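Enterochelin esterase (Salmonella enterica subsp. enterica serovar Typhimurium, PDB 3MGA) probably hydrolyses the ester bonds of the siderophore ferric enterobactin, which would release its iron inside the cell. Local coordinates at residues A340-E353 and Q371-H383. Sequence-based numbering, arbitrary orientation. Where two conformers were deposited one is given.
Sequences ARGLRIVLEAGVRE and QQSIFWRQVDGGH
His-383 meets Glu-353 just beyond the ends of two paired strands, and the carboxylate that gets there can be followed atom by atom. At CB of Glu-353 the chain turns into the narrow slot between backbone N and carbonyl carbon (chi1 48°), then runs extended, CB and CG passing the backbone of Gly-382 and His-383. From CD the two oxygens part company. Glu-353 OE1 takes the N-H of Gly-350 (Gly-350 N to Glu-353 OE1, 2.9 Å) on its anti lone pair and also hydrogen-bonds to Ser-313 OG; two hydrogen bonds thus grip OE1, which limits rotation of the carboxylate. Glu-353 OE2 accepts the N-H of His-383 ND1 at 3.0 Å, met nearly along its C-O axis and lying in the imidazole plane although carboxylate and ring planes are 71° apart. Such a carboxylate–histidine pair at the end of the sheet recalls the alpha/beta-hydrolase fold: strands 344-350 and 373-379, joined through helix 354-367 in a beta-alpha-beta unit, are parallel neighbours, and His-383 also touches Ser-289 of a probable nucleophile elbow. Backbone bonds flank the pair. Arg-352 N hydrogen-bonds to Gly-381 O, and a water links Arg-352 O to His-383 N. Gly-350 also makes a CA-H...O contact, its CA 3.3 Å from Gly-381 O. Further back the strands exchange hydrogen bonds, among them Leu-347 N to Phe-375 O at 2.9 Å. On the face toward helix 354-367, Ile-345 and Ile-374 lie side by side with their CD1 atoms 3.6 Å apart, while CD2 of Leu-347 comes in plane to the edge of the Trp-376 indole at CZ3 (3.9 Å). On the other face, Arg-344 brings NH2 to the rim of the Phe-375 ring, 3.5 Å from CZ, its guanidinium hydrogen-bonded to the carbonyls of Leu-398 and Leu-399 in helix 385-399.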
ATOM      1  N   ALA A 340      18.250 -10.988  12.340  1.00141.71           N
ATOM      2  CA  ALA A 340      17.755  -9.726  12.881  1.00140.68           C
ATOM      3  C   ALA A 340      18.212  -9.596  14.325  1.00148.89           C
ATOM      4  O   ALA A 340      17.555 -10.099  15.234  1.00150.30           O
ATOM      5  CB  ALA A 340      16.242  -9.674  12.799  1.00133.82           C
ATOM      6  N   ARG A 341      19.349  -8.934  14.529  1.00155.76           N
ATOM      7  CA  ARG A 341      19.907  -8.743  15.865  1.00165.67           C
ATOM      8  C   ARG A 341      19.992  -7.256  16.193  1.00167.77           C
ATOM      9  O   ARG A 341      20.783  -6.521  15.603  1.00168.96           O
ATOM     10  CB  ARG A 341      21.282  -9.404  15.960  1.00175.17           C
ATOM     11  CG  ARG A 341      21.917  -9.341  17.343  1.00187.34           C
ATOM     12  CD  ARG A 341      23.175 -10.193  17.404  1.00197.35           C
ATOM     13  NE  ARG A 341      22.885 -11.608  17.172  1.00193.46           N
ATOM     14  CZ  ARG A 341      23.806 -12.569  17.114  1.00200.65           C
ATOM     15  NH1 ARG A 341      23.436 -13.826  16.898  1.00195.97           N
ATOM     16  NH2 ARG A 341      25.095 -12.280  17.268  1.00212.72           N
ATOM     17  N   GLY A 342      19.164  -6.825  17.141  1.00169.00           N
ATOM     18  CA  GLY A 342      19.113  -5.427  17.550  1.00171.80           C
ATOM     19  C   GLY A 342      18.122  -4.632  16.716  1.00162.04           C
ATOM     20  O   GLY A 342      17.907  -3.447  16.965  1.00162.07           O
ATOM     21  N   LEU A 343      17.512  -5.289  15.730  1.00 48.69           N
ATOM     22  CA  LEU A 343      16.547  -4.645  14.855  1.00 47.54           C
ATOM     23  C   LEU A 343      15.172  -4.578  15.483  1.00 45.71           C
ATOM     24  O   LEU A 343      14.791  -5.457  16.250  1.00 47.64           O
ATOM     25  CB  LEU A 343      16.405  -5.405  13.529  1.00 47.65           C
ATOM     26  CG  LEU A 343      17.604  -5.563  12.595  1.00 50.83           C
ATOM     27  CD1 LEU A 343      17.179  -6.359  11.354  1.00 48.15           C
ATOM     28  CD2 LEU A 343      18.163  -4.215  12.201  1.00 49.88           C
ATOM     29  N   ARG A 344      14.439  -3.518  15.164  1.00 44.54           N
ATOM     30  CA  ARG A 344      13.066  -3.377  15.621  1.00 43.33           C
ATOM     31  C   ARG A 344      12.318  -3.553  14.297  1.00 41.86           C
ATOM     32  O   ARG A 344      12.610  -2.862  13.329  1.00 41.01           O
ATOM     33  CB  ARG A 344      12.791  -2.016  16.265  1.00 42.53           C
ATOM     34  CG  ARG A 344      14.009  -1.380  16.949  1.00 44.78           C
ATOM     35  CD  ARG A 344      13.689  -0.440  18.132  1.00 46.02           C
ATOM     36  NE  ARG A 344      12.292   0.013  18.224  1.00 45.21           N
ATOM     37  CZ  ARG A 344      11.438  -0.399  19.174  1.00 44.66           C
ATOM     38  NH1 ARG A 344      11.842  -1.231  20.142  1.00 46.79           N
ATOM     39  NH2 ARG A 344      10.188   0.044  19.194  1.00 39.48           N
ATOM     40  N   ILE A 345      11.393  -4.500  14.231  1.00 42.08           N
ATOM     41  CA  ILE A 345      10.709  -4.771  12.975  1.00 42.47           C
ATOM     42  C   ILE A 345       9.194  -4.754  13.080  1.00 41.50           C
ATOM     43  O   ILE A 345       8.621  -5.398  13.956  1.00 42.09           O
ATOM     44  CB  ILE A 345      11.130  -6.158  12.415  1.00 43.80           C
ATOM     45  CG1 ILE A 345      12.656  -6.282  12.352  1.00 46.35           C
ATOM     46  CG2 ILE A 345      10.537  -6.387  11.064  1.00 42.18           C
ATOM     47  CD1 ILE A 345      13.134  -7.614  11.838  1.00 46.75           C
ATOM     48  N   VAL A 346       8.566  -3.968  12.208  1.00 39.82           N
ATOM     49  CA  VAL A 346       7.124  -3.910  12.109  1.00 39.27           C
ATOM     50  C   VAL A 346       6.836  -4.724  10.853  1.00 39.36           C
ATOM     51  O   VAL A 346       7.343  -4.421   9.770  1.00 37.29           O
ATOM     52  CB  VAL A 346       6.586  -2.483  11.955  1.00 39.26           C
ATOM     53  CG1 VAL A 346       5.092  -2.517  11.593  1.00 40.45           C
ATOM     54  CG2 VAL A 346       6.826  -1.677  13.223  1.00 39.52           C
ATOM     55  N   LEU A 347       6.055  -5.779  11.006  1.00 39.58           N
ATOM     56  CA  LEU A 347       5.762  -6.654   9.900  1.00 40.83           C
ATOM     57  C   LEU A 347       4.251  -6.658   9.739  1.00 40.13           C
ATOM     58  O   LEU A 347       3.521  -7.195  10.568  1.00 40.33           O
ATOM     59  CB  LEU A 347       6.343  -8.037  10.207  1.00 42.39           C
ATOM     60  CG  LEU A 347       6.599  -9.015   9.068  1.00 44.85           C
ATOM     61  CD1 LEU A 347       7.498  -8.392   8.012  1.00 45.23           C
ATOM     62  CD2 LEU A 347       7.223 -10.287   9.626  1.00 44.79           C
ATOM     63  N   GLU A 348       3.790  -5.987   8.687  1.00 39.43           N
ATOM     64  CA  GLU A 348       2.373  -5.861   8.406  1.00 39.32           C
ATOM     65  C   GLU A 348       1.972  -6.579   7.128  1.00 39.07           C
ATOM     66  O   GLU A 348       2.733  -6.620   6.157  1.00 39.56           O
ATOM     67  CB  GLU A 348       2.000  -4.385   8.304  1.00 39.02           C
ATOM     68  CG  GLU A 348       0.629  -4.126   7.692  1.00 42.71           C
ATOM     69  CD  GLU A 348       0.385  -2.663   7.442  1.00 47.79           C
ATOM     70  OE1 GLU A 348       0.581  -1.867   8.390  1.00 52.92           O
ATOM     71  OE2 GLU A 348      -0.023  -2.312   6.307  1.00 46.72           O
ATOM     72  N   ALA A 349       0.762  -7.129   7.147  1.00 39.31           N
ATOM     73  CA  ALA A 349       0.190  -7.847   6.010  1.00 40.40           C
ATOM     74  C   ALA A 349      -1.313  -7.974   6.222  1.00 40.58           C
ATOM     75  O   ALA A 349      -1.778  -8.074   7.360  1.00 42.01           O
ATOM     76  CB  ALA A 349       0.822  -9.205   5.864  1.00 41.61           C
ATOM     77  N   GLY A 350      -2.071  -7.954   5.130  1.00 40.23           N
ATOM     78  CA  GLY A 350      -3.522  -8.033   5.204  1.00 40.34           C
ATOM     79  C   GLY A 350      -4.062  -9.433   4.978  1.00 42.12           C
ATOM     80  O   GLY A 350      -3.461 -10.221   4.258  1.00 40.18           O
ATOM     81  N   VAL A 351      -5.207  -9.728   5.596  1.00 43.54           N
ATOM     82  CA  VAL A 351      -5.857 -11.030   5.472  1.00 45.44           C
ATOM     83  C   VAL A 351      -6.505 -11.198   4.092  1.00 48.01           C
ATOM     84  O   VAL A 351      -6.895 -12.309   3.720  1.00 49.25           O
ATOM     85  CB  VAL A 351      -6.909 -11.265   6.595  1.00 47.45           C
ATOM     86  CG1 VAL A 351      -6.233 -11.347   7.947  1.00 46.89           C
ATOM     87  CG2 VAL A 351      -8.000 -10.173   6.598  1.00 44.38           C
ATOM     88  N   ARG A 352      -6.619 -10.096   3.343  1.00 48.01           N
ATOM     89  CA  ARG A 352      -7.181 -10.113   1.993  1.00 50.15           C
ATOM     90  C   ARG A 352      -6.089 -10.298   0.916  1.00 50.28           C
ATOM     91  O   ARG A 352      -6.313 -10.020  -0.257  1.00 51.46           O
ATOM     92  CB  ARG A 352      -7.954  -8.829   1.704  1.00 50.67           C
ATOM     93  CG  ARG A 352      -9.176  -8.565   2.576  1.00 53.58           C
ATOM     94  CD  ARG A 352     -10.254  -9.561   2.304  1.00 59.37           C
ATOM     95  NE  ARG A 352     -11.571  -9.129   2.769  1.00 62.06           N
ATOM     96  CZ  ARG A 352     -12.692  -9.817   2.550  1.00 65.57           C
ATOM     97  NH1 ARG A 352     -12.649 -10.965   1.884  1.00 67.83           N
ATOM     98  NH2 ARG A 352     -13.858  -9.364   2.996  1.00 68.09           N
ATOM     99  N   GLU A 353      -4.902 -10.729   1.327  1.00 50.05           N
ATOM    100  CA  GLU A 353      -3.803 -11.029   0.398  1.00 50.05           C
ATOM    101  C   GLU A 353      -3.157 -12.296   0.941  1.00 50.72           C
ATOM    102  O   GLU A 353      -2.037 -12.250   1.462  1.00 49.86           O
ATOM    103  CB  GLU A 353      -2.812  -9.864   0.274  1.00 48.61           C
ATOM    104  CG  GLU A 353      -2.347  -9.261   1.609  1.00 48.03           C
ATOM    105  CD  GLU A 353      -1.346  -8.129   1.455  1.00 46.29           C
ATOM    106  OE1 GLU A 353      -1.048  -7.478   2.478  1.00 47.79           O
ATOM    107  OE2 GLU A 353      -0.864  -7.875   0.327  1.00 48.03           O
ATOM    108  N   GLN A 371      16.406 -12.027  20.409  1.00 86.66           N
ATOM    109  CA  GLN A 371      17.403 -11.003  20.068  1.00 86.29           C
ATOM    110  C   GLN A 371      16.924  -9.825  19.215  1.00 82.76           C
ATOM    111  O   GLN A 371      17.746  -9.083  18.674  1.00 82.52           O
ATOM    112  CB  GLN A 371      18.643 -11.667  19.437  1.00 89.33           C
ATOM    113  CG  GLN A 371      19.474 -12.522  20.423  1.00 93.00           C
ATOM    114  CD  GLN A 371      18.694 -13.683  21.045  1.00 94.11           C
ATOM    115  OE1 GLN A 371      17.720 -14.176  20.475  1.00 90.67           O
ATOM    116  NE2 GLN A 371      19.134 -14.129  22.216  1.00 98.81           N
ATOM    117  N   GLN A 372      15.611  -9.639  19.105  1.00 79.94           N
ATOM    118  CA  GLN A 372      15.064  -8.522  18.339  1.00 76.62           C
ATOM    119  C   GLN A 372      13.604  -8.249  18.718  1.00 73.21           C
ATOM    120  O   GLN A 372      12.896  -9.132  19.215  1.00 73.90           O
ATOM    121  CB  GLN A 372      15.189  -8.764  16.826  1.00 76.34           C
ATOM    122  CG  GLN A 372      14.227  -9.797  16.242  1.00 78.10           C
ATOM    123  CD  GLN A 372      14.391 -11.189  16.813  1.00 84.26           C
ATOM    124  OE1 GLN A 372      13.406 -11.905  17.000  1.00 86.63           O
ATOM    125  NE2 GLN A 372      15.629 -11.580  17.106  1.00 89.51           N
ATOM    126  N   SER A 373      13.171  -7.017  18.474  1.00 69.26           N
ATOM    127  CA  SER A 373      11.806  -6.586  18.772  1.00 65.91           C
ATOM    128  C   SER A 373      10.985  -6.608  17.482  1.00 61.66           C
ATOM    129  O   SER A 373      11.251  -5.835  16.575  1.00 59.81           O
ATOM    130  CB  SER A 373      11.837  -5.176  19.357  1.00 65.14           C
ATOM    131  OG  SER A 373      12.723  -5.115  20.463  1.00 67.25           O
ATOM    132  N   ILE A 374      10.003  -7.506  17.408  1.00 60.08           N
ATOM    133  CA  ILE A 374       9.154  -7.661  16.222  1.00 57.05           C
ATOM    134  C   ILE A 374       7.708  -7.307  16.539  1.00 54.56           C
ATOM    135  O   ILE A 374       7.158  -7.787  17.522  1.00 56.40           O
ATOM    136  CB  ILE A 374       9.131  -9.128  15.731  1.00 58.55           C
ATOM    137  CG1 ILE A 374      10.538  -9.717  15.631  1.00 60.79           C
ATOM    138  CG2 ILE A 374       8.409  -9.225  14.382  1.00 57.89           C
ATOM    139  CD1 ILE A 374      11.402  -9.071  14.576  1.00 61.41           C
ATOM    140  N   PHE A 375       7.095  -6.475  15.705  1.00 51.85           N
ATOM    141  CA  PHE A 375       5.699  -6.075  15.884  1.00 49.90           C
ATOM    142  C   PHE A 375       4.843  -6.651  14.767  1.00 48.11           C
ATOM    143  O   PHE A 375       4.892  -6.173  13.647  1.00 47.57           O
ATOM    144  CB  PHE A 375       5.563  -4.557  15.843  1.00 48.65           C
ATOM    145  CG  PHE A 375       6.344  -3.844  16.898  1.00 51.80           C
ATOM    146  CD1 PHE A 375       7.653  -3.454  16.663  1.00 54.27           C
ATOM    147  CD2 PHE A 375       5.766  -3.546  18.121  1.00 53.36           C
ATOM    148  CE1 PHE A 375       8.373  -2.791  17.631  1.00 56.86           C
ATOM    149  CE2 PHE A 375       6.477  -2.881  19.093  1.00 55.27           C
ATOM    150  CZ  PHE A 375       7.782  -2.505  18.854  1.00 58.37           C
ATOM    151  N   TRP A 376       4.053  -7.672  15.066  1.00 48.46           N
ATOM    152  CA  TRP A 376       3.181  -8.270  14.058  1.00 47.84           C
ATOM    153  C   TRP A 376       1.857  -7.500  13.995  1.00 46.40           C
ATOM    154  O   TRP A 376       1.209  -7.302  15.017  1.00 47.36           O
ATOM    155  CB  TRP A 376       2.935  -9.753  14.366  1.00 49.38           C
ATOM    156  CG  TRP A 376       2.031 -10.406  13.386  1.00 48.33           C
ATOM    157  CD1 TRP A 376       0.704 -10.652  13.539  1.00 48.89           C
ATOM    158  CD2 TRP A 376       2.378 -10.864  12.072  1.00 49.01           C
ATOM    159  NE1 TRP A 376       0.198 -11.247  12.407  1.00 49.09           N
ATOM    160  CE2 TRP A 376       1.203 -11.389  11.490  1.00 48.37           C
ATOM    161  CE3 TRP A 376       3.567 -10.890  11.336  1.00 50.79           C
ATOM    162  CZ2 TRP A 376       1.180 -11.940  10.210  1.00 48.97           C
ATOM    163  CZ3 TRP A 376       3.543 -11.435  10.054  1.00 52.43           C
ATOM    164  CH2 TRP A 376       2.354 -11.955   9.507  1.00 50.93           C
ATOM    165  N   ARG A 377       1.467  -7.068  12.799  0.50 45.10           N
ATOM    166  CA  ARG A 377       0.221  -6.323  12.611  0.50 44.45           C
ATOM    167  C   ARG A 377      -0.609  -6.893  11.455  0.50 44.54           C
ATOM    168  O   ARG A 377      -0.194  -6.841  10.301  0.50 44.36           O
ATOM    169  CB  ARG A 377       0.512  -4.831  12.380  0.50 42.52           C
ATOM    170  CG  ARG A 377       1.105  -4.089  13.604  0.50 42.73           C
ATOM    171  CD  ARG A 377       0.133  -4.131  14.793  0.50 44.57           C
ATOM    172  NE  ARG A 377       0.586  -3.390  15.972  0.50 41.89           N
ATOM    173  CZ  ARG A 377       1.334  -3.903  16.945  0.50 41.68           C
ATOM    174  NH1 ARG A 377       1.750  -5.163  16.885  0.50 38.35           N
ATOM    175  NH2 ARG A 377       1.685  -3.147  17.974  0.50 43.56           N
ATOM    176  N   GLN A 378      -1.779  -7.438  11.784  1.00 45.54           N
ATOM    177  CA  GLN A 378      -2.697  -8.008  10.793  1.00 46.34           C
ATOM    178  C   GLN A 378      -3.672  -6.916  10.431  1.00 44.89           C
ATOM    179  O   GLN A 378      -4.168  -6.217  11.308  1.00 44.84           O
ATOM    180  CB  GLN A 378      -3.500  -9.172  11.358  1.00 49.17           C
ATOM    181  CG  GLN A 378      -2.667 -10.321  11.827  1.00 54.77           C
ATOM    182  CD  GLN A 378      -3.491 -11.485  12.339  1.00 60.45           C
ATOM    183  OE1 GLN A 378      -4.714 -11.530  12.167  1.00 63.41           O
ATOM    184  NE2 GLN A 378      -2.822 -12.441  12.968  1.00 63.10           N
ATOM    185  N   VAL A 379      -3.972  -6.793   9.145  1.00 43.48           N
ATOM    186  CA  VAL A 379      -4.874  -5.770   8.673  1.00 43.04           C
ATOM    187  C   VAL A 379      -6.064  -6.394   7.949  1.00 43.74           C
ATOM    188  O   VAL A 379      -5.909  -7.302   7.135  1.00 43.08           O
ATOM    189  CB  VAL A 379      -4.121  -4.762   7.742  1.00 41.87           C
ATOM    190  CG1 VAL A 379      -5.045  -3.662   7.257  1.00 40.72           C
ATOM    191  CG2 VAL A 379      -2.950  -4.149   8.484  1.00 41.95           C
ATOM    192  N   ASP A 380      -7.259  -5.923   8.283  1.00 44.42           N
ATOM    193  CA  ASP A 380      -8.473  -6.389   7.631  1.00 46.14           C
ATOM    194  C   ASP A 380      -8.560  -5.541   6.366  1.00 45.53           C
ATOM    195  O   ASP A 380      -9.221  -4.505   6.332  1.00 45.28           O
ATOM    196  CB  ASP A 380      -9.695  -6.200   8.535  1.00 48.16           C
ATOM    197  CG  ASP A 380     -10.977  -6.684   7.900  1.00 50.68           C
ATOM    198  OD1 ASP A 380     -10.974  -6.986   6.692  1.00 50.83           O
ATOM    199  OD2 ASP A 380     -12.001  -6.761   8.611  1.00 56.96           O
ATOM    200  N   GLY A 381      -7.836  -5.998   5.348  1.00 45.01           N
ATOM    201  CA  GLY A 381      -7.735  -5.344   4.049  1.00 43.56           C
ATOM    202  C   GLY A 381      -6.700  -6.116   3.244  1.00 42.95           C
ATOM    203  O   GLY A 381      -6.301  -7.214   3.652  1.00 41.65           O
ATOM    204  N   GLY A 382      -6.228  -5.549   2.132  1.00 41.69           N
ATOM    205  CA  GLY A 382      -5.261  -6.254   1.291  1.00 41.78           C
ATOM    206  C   GLY A 382      -4.031  -5.518   0.792  1.00 40.20           C
ATOM    207  O   GLY A 382      -3.446  -4.696   1.495  1.00 39.07           O
ATOM    208  N   HIS A 383      -3.624  -5.871  -0.426  1.00 40.88           N
ATOM    209  CA  HIS A 383      -2.457  -5.296  -1.101  1.00 41.16           C
ATOM    210  C   HIS A 383      -2.966  -3.943  -1.602  1.00 41.01           C
ATOM    211  O   HIS A 383      -3.128  -3.717  -2.802  1.00 42.13           O
ATOM    212  CB  HIS A 383      -2.062  -6.233  -2.247  1.00 42.63           C
ATOM    213  CG  HIS A 383      -0.664  -6.049  -2.739  1.00 44.98           C
ATOM    214  ND1 HIS A 383       0.417  -6.642  -2.122  1.00 46.61           N
ATOM    215  CD2 HIS A 383      -0.169  -5.376  -3.803  1.00 45.90           C
ATOM    216  CE1 HIS A 383       1.520  -6.323  -2.773  1.00 47.24           C
ATOM    217  NE2 HIS A 383       1.192  -5.562  -3.802  1.00 48.95           N
TER
HETATM  218  O   HOH W   1      -5.243  -7.844  -1.616  1.00 37.33           O